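PDB 1UFO: hydrolase from Thermus thermophilus, which is of unknown substrate but belongs to the alpha/beta hydrolase fold enzymes and probably catalyses a hydrolytic reaction. Local coordinates for residues 91-96 and 125-130; 84-89 and 119-124; 141-146 and 185-190. All blocks are in the same frame, centred on the assembly; numbering follows the deposited sequence.

Contact 1. Residues 91-96 and 125-130; sequences EARRVA and EGFRPR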
# COMPACT_ATOMS: atom_id res chain seq x y z
N GLU A 91 -20.20 20.25 -6.45
CA GLU A 91 -21.04 19.88 -5.28
C GLU A 91 -20.16 19.37 -4.15
O GLU A 91 -20.35 19.70 -2.97
CB GLU A 91 -22.05 18.77 -5.64
CG GLU A 91 -23.12 19.34 -6.59
CD GLU A 91 -23.88 18.29 -7.33
OE1 GLU A 91 -23.50 17.11 -7.26
OE2 GLU A 91 -24.88 18.68 -7.99
N ALA A 92 -19.18 18.52 -4.49
CA ALA A 92 -18.35 17.93 -3.46
C ALA A 92 -17.57 18.98 -2.71
O ALA A 92 -17.37 18.87 -1.51
CB ALA A 92 -17.36 16.92 -4.13
N ARG A 93 -17.09 20.01 -3.42
CA ARG A 93 -16.31 21.01 -2.71
C ARG A 93 -17.22 21.73 -1.69
O ARG A 93 -16.80 21.97 -0.53
CB ARG A 93 -15.69 22.01 -3.67
CG ARG A 93 -14.70 22.84 -2.94
CD ARG A 93 -13.86 23.68 -3.85
NE ARG A 93 -12.88 24.42 -3.02
CZ ARG A 93 -11.77 24.94 -3.51
NH1 ARG A 93 -10.95 25.63 -2.71
NH2 ARG A 93 -11.46 24.75 -4.79
N ARG A 94 -18.46 22.03 -2.10
CA ARG A 94 -19.39 22.71 -1.16
C ARG A 94 -19.74 21.80 0.02
O ARG A 94 -19.74 22.27 1.20
CB ARG A 94 -20.64 23.21 -1.88
CG ARG A 94 -20.32 24.46 -2.74
CD ARG A 94 -21.58 25.07 -3.31
NE ARG A 94 -22.18 24.19 -4.31
CZ ARG A 94 -23.29 23.46 -4.19
NH1 ARG A 94 -23.70 22.68 -5.21
NH2 ARG A 94 -24.01 23.49 -3.07
N VAL A 95 -19.95 20.52 -0.27
CA VAL A 95 -20.27 19.58 0.82
C VAL A 95 -19.10 19.48 1.80
O VAL A 95 -19.28 19.47 3.02
CB VAL A 95 -20.62 18.18 0.24
CG1 VAL A 95 -20.71 17.08 1.42
CG2 VAL A 95 -22.00 18.26 -0.52
N ALA A 96 -17.90 19.34 1.28
CA ALA A 96 -16.70 19.21 2.12
C ALA A 96 -16.48 20.43 2.96
O ALA A 96 -16.16 20.32 4.14
CB ALA A 96 -15.45 18.92 1.21
N GLU A 125 -7.86 22.33 -8.54
CA GLU A 125 -8.43 23.67 -8.38
C GLU A 125 -8.15 24.22 -6.99
O GLU A 125 -8.79 25.19 -6.55
CB GLU A 125 -9.94 23.67 -8.75
CG GLU A 125 -10.87 23.14 -7.73
CD GLU A 125 -12.35 23.48 -8.03
OE1 GLU A 125 -13.12 23.52 -7.04
OE2 GLU A 125 -12.70 23.71 -9.24
N GLY A 126 -7.21 23.58 -6.30
CA GLY A 126 -6.75 24.09 -5.01
C GLY A 126 -7.52 23.70 -3.77
O GLY A 126 -7.34 24.33 -2.71
N PHE A 127 -8.34 22.66 -3.86
CA PHE A 127 -9.02 22.19 -2.63
C PHE A 127 -7.92 21.43 -1.84
O PHE A 127 -7.18 20.64 -2.43
CB PHE A 127 -10.20 21.28 -2.98
CG PHE A 127 -10.90 20.77 -1.78
CD1 PHE A 127 -11.51 21.68 -0.90
CD2 PHE A 127 -10.90 19.45 -1.49
CE1 PHE A 127 -12.11 21.25 0.28
CE2 PHE A 127 -11.52 19.01 -0.28
CZ PHE A 127 -12.11 19.94 0.58
N ARG A 128 -7.81 21.68 -0.52
CA ARG A 128 -6.72 21.13 0.26
C ARG A 128 -7.14 20.28 1.47
O ARG A 128 -7.07 20.75 2.63
CB ARG A 128 -5.82 22.28 0.72
CG ARG A 128 -5.17 23.06 -0.42
CD ARG A 128 -3.99 22.31 -1.06
NE ARG A 128 -3.47 22.95 -2.27
CZ ARG A 128 -2.64 24.00 -2.32
NH1 ARG A 128 -2.30 24.48 -3.52
NH2 ARG A 128 -2.12 24.53 -1.19
N PRO A 129 -7.60 19.04 1.22
CA PRO A 129 -8.00 18.13 2.30
C PRO A 129 -6.68 17.62 2.94
O PRO A 129 -5.57 17.90 2.45
CB PRO A 129 -8.76 17.03 1.61
CG PRO A 129 -8.02 16.92 0.23
CD PRO A 129 -7.64 18.38 -0.11
N ARG A 130 -6.80 16.85 4.01
CA ARG A 130 -5.64 16.32 4.68
C ARG A 130 -5.02 15.15 3.92
O ARG A 130 -3.88 14.78 4.21
CB ARG A 130 -6.02 15.89 6.11
CG ARG A 130 -6.18 17.15 6.97
CD ARG A 130 -4.74 17.67 7.41
NE ARG A 130 -4.10 16.66 8.26
CZ ARG A 130 -4.26 16.58 9.58
NH1 ARG A 130 -3.64 15.60 10.26
NH2 ARG A 130 -5.01 17.50 10.23
O HOH W 1 -9.18 27.09 -4.40
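Arg93 runs out from helix 77-103 to the loop 125-130, where Glu125 and Phe127 meet it from different directions. With CG anti to the backbone N (chi1 -169°) and the chain extended from CG to NE, the guanidinium reaches the end of helix 114-124. Its plane is 46° from that of the Glu125 carboxylate, and Arg93 NH2 donates to Glu125 OE1 at 3.1 Å, a salt bridge in the guanidinium plane but above the carboxylate plane. The same NH2 bonds Glu125 O at 3.2 Å, so one nitrogen grips side chain and backbone of one residue. Water 1 accepts from Arg93 NH1 (2.8 Å) and donates to Glu125 O. Phe127 CA lies over one guanidinium face, toward the rim, while the ring plane is turned 63° from it and CD1 comes within 3.7 Å of Arg93 NE. Farther along the ring, Phe127 CZ touches Ala96 CB at 3.5 Å. Both charged groups have second partners: Arg93 NE pairs with Glu97, and Glu125 OE2 with Lys89. The positive phi of Gly126, with Phe127 N bonded to Leu122 O and Gly126 N to Leu123 O, identifies the Schellman motif that ends helix 114-124.

Contact 2. Residues 84-89 and 119-124; sequences VALGFK and AHLLLA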
# COMPACT_ATOMS: atom_id res chain seq x y z
N VAL A 84 -21.13 15.09 -15.82
CA VAL A 84 -21.47 14.54 -14.45
C VAL A 84 -20.24 14.80 -13.52
O VAL A 84 -20.43 15.29 -12.39
CB VAL A 84 -21.68 13.04 -14.48
CG1 VAL A 84 -21.74 12.45 -12.99
CG2 VAL A 84 -23.05 12.69 -15.17
N ALA A 85 -19.01 14.53 -13.97
CA ALA A 85 -17.82 14.75 -13.11
C ALA A 85 -17.64 16.20 -12.70
O ALA A 85 -17.35 16.48 -11.52
CB ALA A 85 -16.56 14.30 -13.85
N LEU A 86 -17.85 17.12 -13.63
CA LEU A 86 -17.70 18.54 -13.28
C LEU A 86 -18.78 18.99 -12.26
O LEU A 86 -18.49 19.83 -11.39
CB LEU A 86 -17.78 19.37 -14.60
CG LEU A 86 -16.47 19.26 -15.41
CD1 LEU A 86 -16.81 19.79 -16.80
CD2 LEU A 86 -15.34 20.08 -14.77
N GLY A 87 -19.99 18.47 -12.40
CA GLY A 87 -21.09 18.81 -11.50
C GLY A 87 -20.78 18.22 -10.13
O GLY A 87 -20.92 18.86 -9.06
N PHE A 88 -20.35 16.98 -10.18
CA PHE A 88 -20.02 16.24 -8.92
C PHE A 88 -18.88 16.96 -8.17
O PHE A 88 -18.90 17.08 -6.91
CB PHE A 88 -19.60 14.79 -9.30
CG PHE A 88 -19.66 13.76 -8.17
CD1 PHE A 88 -20.40 13.96 -7.04
CD2 PHE A 88 -19.06 12.53 -8.39
CE1 PHE A 88 -20.60 12.89 -6.10
CE2 PHE A 88 -19.23 11.45 -7.50
CZ PHE A 88 -20.01 11.62 -6.36
N LYS A 89 -17.87 17.47 -8.90
CA LYS A 89 -16.79 18.22 -8.31
C LYS A 89 -17.29 19.46 -7.58
O LYS A 89 -16.90 19.71 -6.43
CB LYS A 89 -15.80 18.69 -9.43
CG LYS A 89 -14.67 19.57 -8.90
CD LYS A 89 -14.16 20.58 -9.93
CE LYS A 89 -15.24 21.61 -10.18
NZ LYS A 89 -14.72 22.76 -10.98
N ALA A 119 -11.79 13.69 -7.48
CA ALA A 119 -10.82 14.07 -6.42
C ALA A 119 -9.65 14.84 -7.08
O ALA A 119 -9.17 15.86 -6.52
CB ALA A 119 -10.34 12.78 -5.68
N HIS A 120 -9.17 14.36 -8.22
CA HIS A 120 -8.10 15.06 -8.94
C HIS A 120 -8.54 16.47 -9.39
O HIS A 120 -7.77 17.43 -9.21
CB HIS A 120 -7.67 14.20 -10.12
CG HIS A 120 -6.63 13.21 -9.74
ND1 HIS A 120 -5.28 13.52 -9.66
CD2 HIS A 120 -6.72 11.87 -9.46
CE1 HIS A 120 -4.61 12.42 -9.36
NE2 HIS A 120 -5.45 11.41 -9.23
N LEU A 121 -9.73 16.58 -9.95
CA LEU A 121 -10.24 17.88 -10.37
C LEU A 121 -10.23 18.85 -9.14
O LEU A 121 -9.88 20.02 -9.27
CB LEU A 121 -11.68 17.79 -10.89
CG LEU A 121 -11.93 17.09 -12.20
CD1 LEU A 121 -13.35 16.99 -12.53
CD2 LEU A 121 -11.15 17.87 -13.30
N LEU A 122 -10.65 18.37 -7.96
CA LEU A 122 -10.67 19.21 -6.76
C LEU A 122 -9.27 19.63 -6.37
O LEU A 122 -9.07 20.82 -6.01
CB LEU A 122 -11.33 18.46 -5.57
CG LEU A 122 -12.84 18.30 -5.69
CD1 LEU A 122 -13.36 17.10 -4.77
CD2 LEU A 122 -13.54 19.64 -5.32
N LEU A 123 -8.30 18.68 -6.38
CA LEU A 123 -6.93 19.07 -6.03
C LEU A 123 -6.38 20.07 -7.06
O LEU A 123 -5.66 21.01 -6.67
CB LEU A 123 -5.98 17.82 -5.95
CG LEU A 123 -6.33 16.86 -4.83
CD1 LEU A 123 -5.49 15.63 -4.99
CD2 LEU A 123 -6.04 17.48 -3.47
N ALA A 124 -6.70 19.88 -8.33
CA ALA A 124 -6.14 20.79 -9.38
C ALA A 124 -6.71 22.19 -9.21
O ALA A 124 -6.06 23.17 -9.65
CB ALA A 124 -6.43 20.25 -10.80
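Lys89 lies against Leu121 and Leu122 where two helices of the alpha/beta hydrolase fold pack, 77-103 and 114-124; the second follows a probable nucleophile elbow, the GxSxG turn containing Ser113. The local axes approach to 9.6 Å and cross at -58°. From CB, which points toward the other helix, the lysine chain starts with CG anti to the backbone N (chi1 176°), and CG meets Leu122 CD2 at 3.8 Å. CD comes next, 3.9 Å from Leu121 CB. The bend at chi3 (68°) then turns CE from the extended course, and the chain ends in NZ, whose salt-bridge partner is Glu125 OE2, just beyond the second helix. The aliphatic part of Lys89 thus serves as an apolar surface, crossing Leu121 at about a right angle and sliding past Leu122 in the opposite direction, while its charge is paired beyond the leucines. Leu121 CD1 points back to the preceding turn, 4.4 Å from Ala85 CB and 4.3 Å from Leu86 CD2. No hydrogen bond joins the two segments, so the contact rests on apolar packing, and Leu158 of helix 153-160 touches both Leu86 and Leu121. The shortest approach is to the backbone: Leu122 CD2 lies 3.5 Å from Lys89 O.

Contact 3. Residues 141-146 and 185-190; sequences PMKLPQ and IVPLAR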
# COMPACT_ATOMS: atom_id res chain seq x y z
N PRO A 141 -8.57 12.05 -18.05
CA PRO A 141 -9.86 11.54 -18.51
C PRO A 141 -9.60 10.37 -19.44
O PRO A 141 -8.49 10.20 -19.93
CB PRO A 141 -10.49 12.71 -19.26
CG PRO A 141 -9.28 13.42 -19.83
CD PRO A 141 -8.22 13.34 -18.67
N MSE A 142 -10.59 9.52 -19.56
CA MSE A 142 -10.42 8.34 -20.39
C MSE A 142 -10.00 8.64 -21.79
O MSE A 142 -10.26 9.69 -22.38
CB MSE A 142 -11.72 7.52 -20.41
CG MSE A 142 -12.86 8.20 -21.20
SE MSE A 142 -14.49 7.14 -21.17
CE MSE A 142 -15.30 7.91 -19.68
N LYS A 143 -9.32 7.67 -22.37
CA LYS A 143 -8.95 7.81 -23.77
C LYS A 143 -10.25 7.99 -24.54
O LYS A 143 -11.19 7.24 -24.34
CB LYS A 143 -8.21 6.53 -24.16
CG LYS A 143 -7.34 6.11 -22.98
CD LYS A 143 -6.14 5.22 -23.30
CE LYS A 143 -5.83 4.28 -22.08
NZ LYS A 143 -6.92 3.33 -21.87
N LEU A 144 -10.27 8.94 -25.48
CA LEU A 144 -11.48 9.25 -26.24
C LEU A 144 -11.78 8.20 -27.29
O LEU A 144 -11.04 8.08 -28.26
CB LEU A 144 -11.34 10.63 -26.90
CG LEU A 144 -12.70 11.22 -27.24
CD1 LEU A 144 -13.40 11.67 -26.00
CD2 LEU A 144 -12.51 12.44 -28.20
N PRO A 145 -12.86 7.43 -27.13
CA PRO A 145 -13.18 6.38 -28.13
C PRO A 145 -13.59 6.99 -29.43
O PRO A 145 -14.12 8.07 -29.47
CB PRO A 145 -14.34 5.62 -27.51
CG PRO A 145 -14.41 6.13 -26.00
CD PRO A 145 -13.89 7.53 -26.09
N GLN A 146 -13.39 6.24 -30.52
CA GLN A 146 -13.78 6.66 -31.86
C GLN A 146 -15.30 6.78 -31.90
O GLN A 146 -16.05 5.94 -31.35
CB GLN A 146 -13.33 5.60 -32.86
CG GLN A 146 -13.25 6.08 -34.27
CD GLN A 146 -12.20 7.17 -34.39
OE1 GLN A 146 -11.12 7.09 -33.77
NE2 GLN A 146 -12.51 8.19 -35.16
N ILE A 185 -10.91 -1.25 -17.43
CA ILE A 185 -11.75 -0.04 -17.57
C ILE A 185 -10.81 1.20 -17.40
O ILE A 185 -10.86 2.19 -18.16
CB ILE A 185 -12.85 -0.09 -16.55
CG1 ILE A 185 -13.80 -1.27 -16.86
CG2 ILE A 185 -13.55 1.22 -16.56
CD1 ILE A 185 -14.85 -1.62 -15.84
N VAL A 186 -9.95 1.15 -16.36
CA VAL A 186 -8.90 2.14 -16.16
C VAL A 186 -7.61 1.34 -16.15
O VAL A 186 -7.21 0.77 -15.13
CB VAL A 186 -9.02 2.91 -14.88
CG1 VAL A 186 -7.84 3.91 -14.74
CG2 VAL A 186 -10.39 3.65 -14.89
N PRO A 187 -6.92 1.25 -17.31
CA PRO A 187 -5.67 0.46 -17.39
C PRO A 187 -4.67 0.94 -16.37
O PRO A 187 -4.56 2.14 -16.11
CB PRO A 187 -5.14 0.79 -18.80
CG PRO A 187 -6.46 1.00 -19.60
CD PRO A 187 -7.25 1.86 -18.63
N LEU A 188 -3.94 -0.01 -15.79
CA LEU A 188 -2.87 0.33 -14.86
C LEU A 188 -1.96 1.43 -15.37
O LEU A 188 -1.55 2.34 -14.61
CB LEU A 188 -2.04 -0.92 -14.52
CG LEU A 188 -0.89 -0.72 -13.52
CD1 LEU A 188 -1.52 -0.50 -12.16
CD2 LEU A 188 0.02 -1.95 -13.47
N ALA A 189 -1.71 1.44 -16.69
CA ALA A 189 -0.82 2.46 -17.21
C ALA A 189 -1.36 3.90 -17.06
O ALA A 189 -0.55 4.81 -16.97
CB ALA A 189 -0.53 2.15 -18.71
N ARG A 190 -2.68 4.06 -17.03
CA ARG A 190 -3.26 5.43 -16.85
C ARG A 190 -2.96 5.91 -15.42
O ARG A 190 -2.76 7.12 -15.16
CB ARG A 190 -4.79 5.43 -17.07
CG ARG A 190 -5.12 5.04 -18.53
CD ARG A 190 -4.44 5.95 -19.50
NE ARG A 190 -5.30 7.06 -19.74
CZ ARG A 190 -5.07 8.00 -20.62
NH1 ARG A 190 -5.94 8.98 -20.71
NH2 ARG A 190 -4.01 7.95 -21.42
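Lys143 lies across Arg190, two positively charged chains that meet through their aliphatic and flat parts. Arg190, in the first turn of helix 188-198, has CG anti to the carbonyl carbon, and bends at chi2 and chi3 fold its chain toward the loop 141-146. Lys143 CG sits over the centre of one guanidinium face, 3.8 Å above the plane. Farther out, Lys143 CE packs on Arg190 CD at 3.4 Å. A bend at chi4 (66°) then sets NZ against Pro187: Lys143 NZ is 3.3 Å from Pro187 CG, the two side chains reaching toward each other tip to tip. Pro187 occupies the N-cap position, and Arg190 N bonds its carbonyl O.

At the edge of the guanidinium, Arg190 NH1 donates to Pro141 O at 2.9 Å. The acceptor is in the guanidinium plane and the donor lies nearly along the C=O axis, although the angle at the hydrogen is bent to 135°. An alanine in place of Arg190 would probably cost Pro141 O this donor and leave CG, CD and CE of Lys143 without the arginine they pack on.

The loop is also held by Met142, a selenomethionine, whose N and O bond the hydroxyls of Tyr82 and Tyr159. In the 185-190 segment, Val186 N bonds Asp183, a member of the probable Ser-His-Asp triad, which places this surface contact beside the likely active site. Lys143 NZ and Arg190 NE are 4.6 Å apart with no acid between them in the two segments, so their like charges probably oppose the packing of their carbon chains.

Overall arrangement
From the N terminus, helix 77-103 supplies the first halves of contacts 2 and 1 in turn. After strand 107-112, the chain returns along helix 114-124, where contact 2 closes; the loop 125-130 then closes contact 1 before strand 132-135. Their segments alternate, so the two loops cross. Their centres are 9 Å apart, and the Glu125-Lys89 salt bridge, with Arg93 packing on Leu122, joins them into one continuous interface between helix 77-103 and helix 114-124 with the loop that follows it. Contact 3 opens only afterwards, in the loop before helix 153-160, and closes at the start of helix 188-198. Its centre is 25 Å from that of contact 1, on the opposite side of the chain's centre.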